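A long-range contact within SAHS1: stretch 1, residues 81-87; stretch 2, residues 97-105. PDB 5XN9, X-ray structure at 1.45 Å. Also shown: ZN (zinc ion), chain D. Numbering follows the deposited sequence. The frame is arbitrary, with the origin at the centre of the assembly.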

ATOM      1  N   ASN A  81      -4.459   6.897  16.119  1.00 76.40           N
ATOM      2  CA  ASN A  81      -5.594   6.082  16.570  1.00 77.93           C
ATOM      3  C   ASN A  81      -6.774   6.260  15.609  1.00 71.31           C
ATOM      4  O   ASN A  81      -7.896   6.599  15.990  1.00 71.79           O
ATOM      5  CB  ASN A  81      -5.950   6.203  18.063  1.00 84.45           C
ATOM      6  CG  ASN A  81      -6.935   5.106  18.552  1.00 89.68           C
ATOM      7  OD1 ASN A  81      -7.077   4.878  19.750  1.00 92.34           O
ATOM      8  ND2 ASN A  81      -7.617   4.441  17.618  1.00 90.62           N
ATOM      9  N   THR A  82      -6.496   6.009  14.339  1.00 61.58           N
ATOM     10  CA  THR A  82      -7.526   5.675  13.373  1.00 53.00           C
ATOM     11  C   THR A  82      -7.401   4.178  13.138  1.00 47.89           C
ATOM     12  O   THR A  82      -6.342   3.710  12.707  1.00 48.26           O
ATOM     13  CB  THR A  82      -7.301   6.440  12.069  1.00 51.96           C
ATOM     14  OG1 THR A  82      -7.336   7.854  12.307  1.00 52.77           O
ATOM     15  CG2 THR A  82      -8.371   6.079  11.064  1.00 51.03           C
ATOM     16  N   GLU A  83      -8.444   3.426  13.468  1.00 44.56           N
ATOM     17  CA  GLU A  83      -8.434   2.000  13.193  1.00 43.61           C
ATOM     18  C   GLU A  83      -8.647   1.765  11.704  1.00 33.19           C
ATOM     19  O   GLU A  83      -9.458   2.440  11.060  1.00 31.39           O
ATOM     20  CB  GLU A  83      -9.523   1.277  13.984  1.00 53.37           C
ATOM     21  CG  GLU A  83      -9.476  -0.237  13.828  1.00 65.14           C
ATOM     22  CD  GLU A  83     -10.831  -0.882  14.030  1.00 77.05           C
ATOM     23  OE1 GLU A  83     -11.851  -0.240  13.695  1.00 81.55           O
ATOM     24  OE2 GLU A  83     -10.876  -2.028  14.523  1.00 80.97           O
ATOM     25  N   ILE A  84      -7.925   0.790  11.162  1.00 28.78           N
ATOM     26  CA  ILE A  84      -7.949   0.484   9.741  1.00 27.35           C
ATOM     27  C   ILE A  84      -8.227  -1.010   9.603  1.00 26.78           C
ATOM     28  O   ILE A  84      -7.473  -1.833  10.135  1.00 29.79           O
ATOM     29  CB  ILE A  84      -6.607   0.840   9.078  1.00 30.61           C
ATOM     30  CG1 ILE A  84      -6.230   2.303   9.347  1.00 35.32           C
ATOM     31  CG2 ILE A  84      -6.636   0.522   7.599  1.00 31.32           C
ATOM     32  CD1 ILE A  84      -7.247   3.291   8.877  1.00 38.93           C
ATOM     33  N   LYS A  85      -9.311  -1.361   8.912  1.00 23.36           N
ATOM     34  CA  LYS A  85      -9.600  -2.752   8.590  1.00 22.76           C
ATOM     35  C   LYS A  85      -9.146  -3.030   7.165  1.00 20.12           C
ATOM     36  O   LYS A  85      -9.333  -2.197   6.277  1.00 23.27           O
ATOM     37  CB  LYS A  85     -11.094  -3.038   8.699  1.00 28.03           C
ATOM     38  CG  LYS A  85     -11.701  -2.785  10.061  1.00 38.51           C
ATOM     39  CD  LYS A  85     -13.145  -3.262  10.067  1.00 47.78           C
ATOM     40  CE  LYS A  85     -14.018  -2.449  11.005  1.00 55.07           C
ATOM     41  NZ  LYS A  85     -15.460  -2.806  10.866  1.00 59.10           N
ATOM     42  N   TYR A  86      -8.531  -4.190   6.944  1.00 19.04           N
ATOM     43  CA  TYR A  86      -8.049  -4.508   5.607  1.00 18.38           C
ATOM     44  C   TYR A  86      -8.326  -5.969   5.277  1.00 17.93           C
ATOM     45  O   TYR A  86      -8.456  -6.829   6.156  1.00 19.25           O
ATOM     46  CB  TYR A  86      -6.549  -4.229   5.448  1.00 19.58           C
ATOM     47  CG  TYR A  86      -5.680  -4.967   6.451  1.00 18.73           C
ATOM     48  CD1 TYR A  86      -5.290  -6.281   6.237  1.00 20.23           C
ATOM     49  CD2 TYR A  86      -5.257  -4.341   7.616  1.00 21.21           C
ATOM     50  CE1 TYR A  86      -4.503  -6.960   7.172  1.00 20.68           C
ATOM     51  CE2 TYR A  86      -4.478  -4.999   8.543  1.00 21.75           C
ATOM     52  CZ  TYR A  86      -4.095  -6.308   8.323  1.00 21.00           C
ATOM     53  OH  TYR A  86      -3.312  -6.962   9.257  1.00 24.79           O
ATOM     54  N   LYS A  87      -8.363  -6.247   3.977  1.00 18.25           N
ATOM     55  CA  LYS A  87      -8.360  -7.627   3.500  1.00 17.41           C
ATOM     56  C   LYS A  87      -7.619  -7.644   2.177  1.00 19.00           C
ATOM     57  O   LYS A  87      -8.014  -6.941   1.241  1.00 20.10           O
ATOM     58  CB  LYS A  87      -9.774  -8.184   3.320  1.00 21.67           C
ATOM     59  CG  LYS A  87      -9.776  -9.651   2.878  1.00 24.26           C
ATOM     60  CD  LYS A  87     -11.149 -10.131   2.436  1.00 32.13           C
ATOM     61  CE  LYS A  87     -12.150 -10.043   3.553  1.00 36.61           C
ATOM     62  NZ  LYS A  87     -13.383 -10.808   3.214  1.00 37.57           N
ATOM     63  N   ALA A  97      -5.870  -4.778  -1.912  1.00 21.66           N
ATOM     64  CA  ALA A  97      -6.308  -4.618  -0.533  1.00 21.04           C
ATOM     65  C   ALA A  97      -7.590  -3.801  -0.503  1.00 19.19           C
ATOM     66  O   ALA A  97      -7.679  -2.731  -1.130  1.00 21.02           O
ATOM     67  CB  ALA A  97      -5.246  -3.961   0.350  1.00 24.26           C
ATOM     68  N   GLU A  98      -8.568  -4.304   0.242  1.00 19.64           N
ATOM     69  CA  GLU A  98      -9.811  -3.599   0.532  1.00 19.39           C
ATOM     70  C   GLU A  98      -9.686  -3.010   1.932  1.00 19.88           C
ATOM     71  O   GLU A  98      -9.498  -3.751   2.900  1.00 21.36           O
ATOM     72  CB  GLU A  98     -10.970  -4.595   0.524  1.00 21.07           C
ATOM     73  CG  GLU A  98     -12.334  -3.941   0.626  1.00 21.04           C
ATOM     74  CD  GLU A  98     -12.816  -3.393  -0.700  1.00 19.56           C
ATOM     75  OE1 GLU A  98     -12.181  -3.672  -1.740  1.00 19.27           O
ATOM     76  OE2 GLU A  98     -13.846  -2.688  -0.691  1.00 17.93           O
ATOM     77  N   VAL A  99      -9.767  -1.686   2.043  1.00 20.95           N
ATOM     78  CA  VAL A  99      -9.470  -0.993   3.294  1.00 21.69           C
ATOM     79  C   VAL A  99     -10.703  -0.224   3.764  1.00 21.39           C
ATOM     80  O   VAL A  99     -11.245   0.601   3.021  1.00 26.40           O
ATOM     81  CB  VAL A  99      -8.262  -0.062   3.141  1.00 24.57           C
ATOM     82  CG1 VAL A  99      -8.022   0.672   4.430  1.00 27.00           C
ATOM     83  CG2 VAL A  99      -7.020  -0.865   2.730  1.00 26.52           C
ATOM     84  N   HIS A 100     -11.145  -0.488   4.993  1.00 21.70           N
ATOM     85  CA  HIS A 100     -12.199   0.305   5.621  1.00 22.87           C
ATOM     86  C   HIS A 100     -11.561   1.223   6.643  1.00 23.04           C
ATOM     87  O   HIS A 100     -10.740   0.773   7.445  1.00 24.76           O
ATOM     88  CB  HIS A 100     -13.191  -0.556   6.405  1.00 21.91           C
ATOM     89  CG  HIS A 100     -14.209  -1.275   5.577  1.00 21.53           C
ATOM     90  ND1 HIS A 100     -13.939  -2.465   4.933  1.00 22.49           N
ATOM     91  CD2 HIS A 100     -15.528  -1.031   5.377  1.00 20.90           C
ATOM     92  CE1 HIS A 100     -15.032  -2.898   4.335  1.00 23.90           C
ATOM     93  NE2 HIS A 100     -16.014  -2.047   4.588  1.00 21.92           N
ATOM     94  N   VAL A 101     -11.965   2.487   6.639  1.00 22.73           N
ATOM     95  CA  VAL A 101     -11.632   3.400   7.729  1.00 24.29           C
ATOM     96  C   VAL A 101     -12.947   3.816   8.377  1.00 26.99           C
ATOM     97  O   VAL A 101     -13.527   4.849   8.003  1.00 27.91           O
ATOM     98  CB  VAL A 101     -10.834   4.610   7.226  1.00 26.69           C
ATOM     99  CG1 VAL A 101     -10.358   5.422   8.397  1.00 28.80           C
ATOM    100  CG2 VAL A 101      -9.665   4.153   6.352  1.00 28.36           C
ATOM    101  N   PRO A 102     -13.462   3.028   9.325  1.00 27.97           N
ATOM    102  CA  PRO A 102     -14.849   3.237   9.779  1.00 31.07           C
ATOM    103  C   PRO A 102     -15.086   4.582  10.434  1.00 31.36           C
ATOM    104  O   PRO A 102     -16.178   5.146  10.300  1.00 33.54           O
ATOM    105  CB  PRO A 102     -15.070   2.074  10.757  1.00 35.10           C
ATOM    106  CG  PRO A 102     -14.085   1.046  10.344  1.00 36.14           C
ATOM    107  CD  PRO A 102     -12.886   1.781   9.856  1.00 31.65           C
ATOM    108  N   SER A 103     -14.093   5.109  11.155  1.00 29.67           N
ATOM    109  CA  SER A 103     -14.280   6.382  11.840  1.00 30.66           C
ATOM    110  C   SER A 103     -14.554   7.512  10.858  1.00 36.00           C
ATOM    111  O   SER A 103     -15.218   8.494  11.208  1.00 39.06           O
ATOM    112  CB  SER A 103     -13.057   6.696  12.702  1.00 28.43           C
ATOM    113  OG  SER A 103     -11.882   6.823  11.914  1.00 28.22           O
ATOM    114  N   ARG A 104     -14.082   7.380   9.620  1.00 34.78           N
ATOM    115  CA  ARG A 104     -14.219   8.423   8.615  1.00 35.65           C
ATOM    116  C   ARG A 104     -15.169   8.034   7.495  1.00 34.93           C
ATOM    117  O   ARG A 104     -15.313   8.787   6.526  1.00 37.25           O
ATOM    118  CB  ARG A 104     -12.853   8.768   8.041  1.00 37.26           C
ATOM    119  CG  ARG A 104     -11.815   8.946   9.112  1.00 39.66           C
ATOM    120  CD  ARG A 104     -10.706   9.844   8.659  1.00 39.01           C
ATOM    121  NE  ARG A 104      -9.777  10.090   9.751  1.00 39.75           N
ATOM    122  CZ  ARG A 104      -8.796  10.977   9.701  1.00 39.23           C
ATOM    123  NH1 ARG A 104      -7.989  11.126  10.743  1.00 39.47           N
ATOM    124  NH2 ARG A 104      -8.624  11.711   8.609  1.00 41.58           N
ATOM    125  N   ASN A 105     -15.816   6.879   7.601  1.00 34.38           N
ATOM    126  CA  ASN A 105     -16.708   6.387   6.556  1.00 34.05           C
ATOM    127  C   ASN A 105     -16.021   6.386   5.188  1.00 33.24           C
ATOM    128  O   ASN A 105     -16.561   6.868   4.188  1.00 35.06           O
ATOM    129  CB  ASN A 105     -18.024   7.172   6.531  1.00 39.55           C
ATOM    130  CG  ASN A 105     -19.085   6.486   5.702  1.00 44.40           C
ATOM    131  OD1 ASN A 105     -19.128   5.257   5.636  1.00 47.21           O
ATOM    132  ND2 ASN A 105     -19.941   7.270   5.053  1.00 47.22           N
TER
HETATM  133 ZN    ZN D 202     -14.368  -2.222  -2.546  1.00 16.78          ZN
HETATM  134  O   HOH W   1     -11.474   3.988  11.944  1.00 31.05           O

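Where the antiparallel ladder between strands 82-87 and 97-101 of SAHS1 gives out, a single water takes over: water 1 donates to Glu83 O (2.7 Å) and accepts from Ser103 N (3.0 Å), joining the two stretches beyond their last direct backbone hydrogen bond. That gap opens as stretch 2 turns after Val101, a turn fastened by Arg104 N to Val101 O (3.1 Å). The ladder itself rests on two reciprocal pairs. Lys85 N gives to His100 O (3.0 Å) and His100 N to Lys85 O (2.8 Å); Lys87 N gives to Glu98 O (2.9 Å) and Glu98 N to Lys87 O (2.9 Å), the last nearly straight at 173°. Between them lies the non-hydrogen-bonded pair Tyr86 and Val99, whose CA atoms approach to 4.4 Å; here CA-H...O contacts fill in, Val99 CA to Lys85 O and Tyr86 CA to Glu98 O, each 3.2 Å.

Tyr86 and Val99 point to one face of the sheet, and apolar side chains pack beside the ladder. Ile84 is branched and long enough to meet two valines, with CG2 3.5 Å from Val99 CG1 and CD1 3.6 Å from Val101 CG2. Thr82 extends the row, its methyl CG2 lying 3.4 Å from Val101 CG1. Tyr86 touches Val99 through CB, 4.4 Å from Val99 CG2, while its ring leads away and its hydroxyl is hydrogen-bonded elsewhere in the structure.

Lys85, Lys87, Glu98 and His100 point to the other face, where polar ends can remain accessible. The end of the exposed Lys85 chain reaches the ring of Pro102: Lys85 CE lies 3.6 Å from Pro102 CG. The end of the Glu98 side chain leads away from the partner strand and binds zinc through OE2 at 2.0 Å, with one further ligand from elsewhere in the structure. Together the stretches bury 535 Å², summed over both sides; Tyr86, Ala97 and Val101 are the buried residues, and compact, apolar side chains suit the last two.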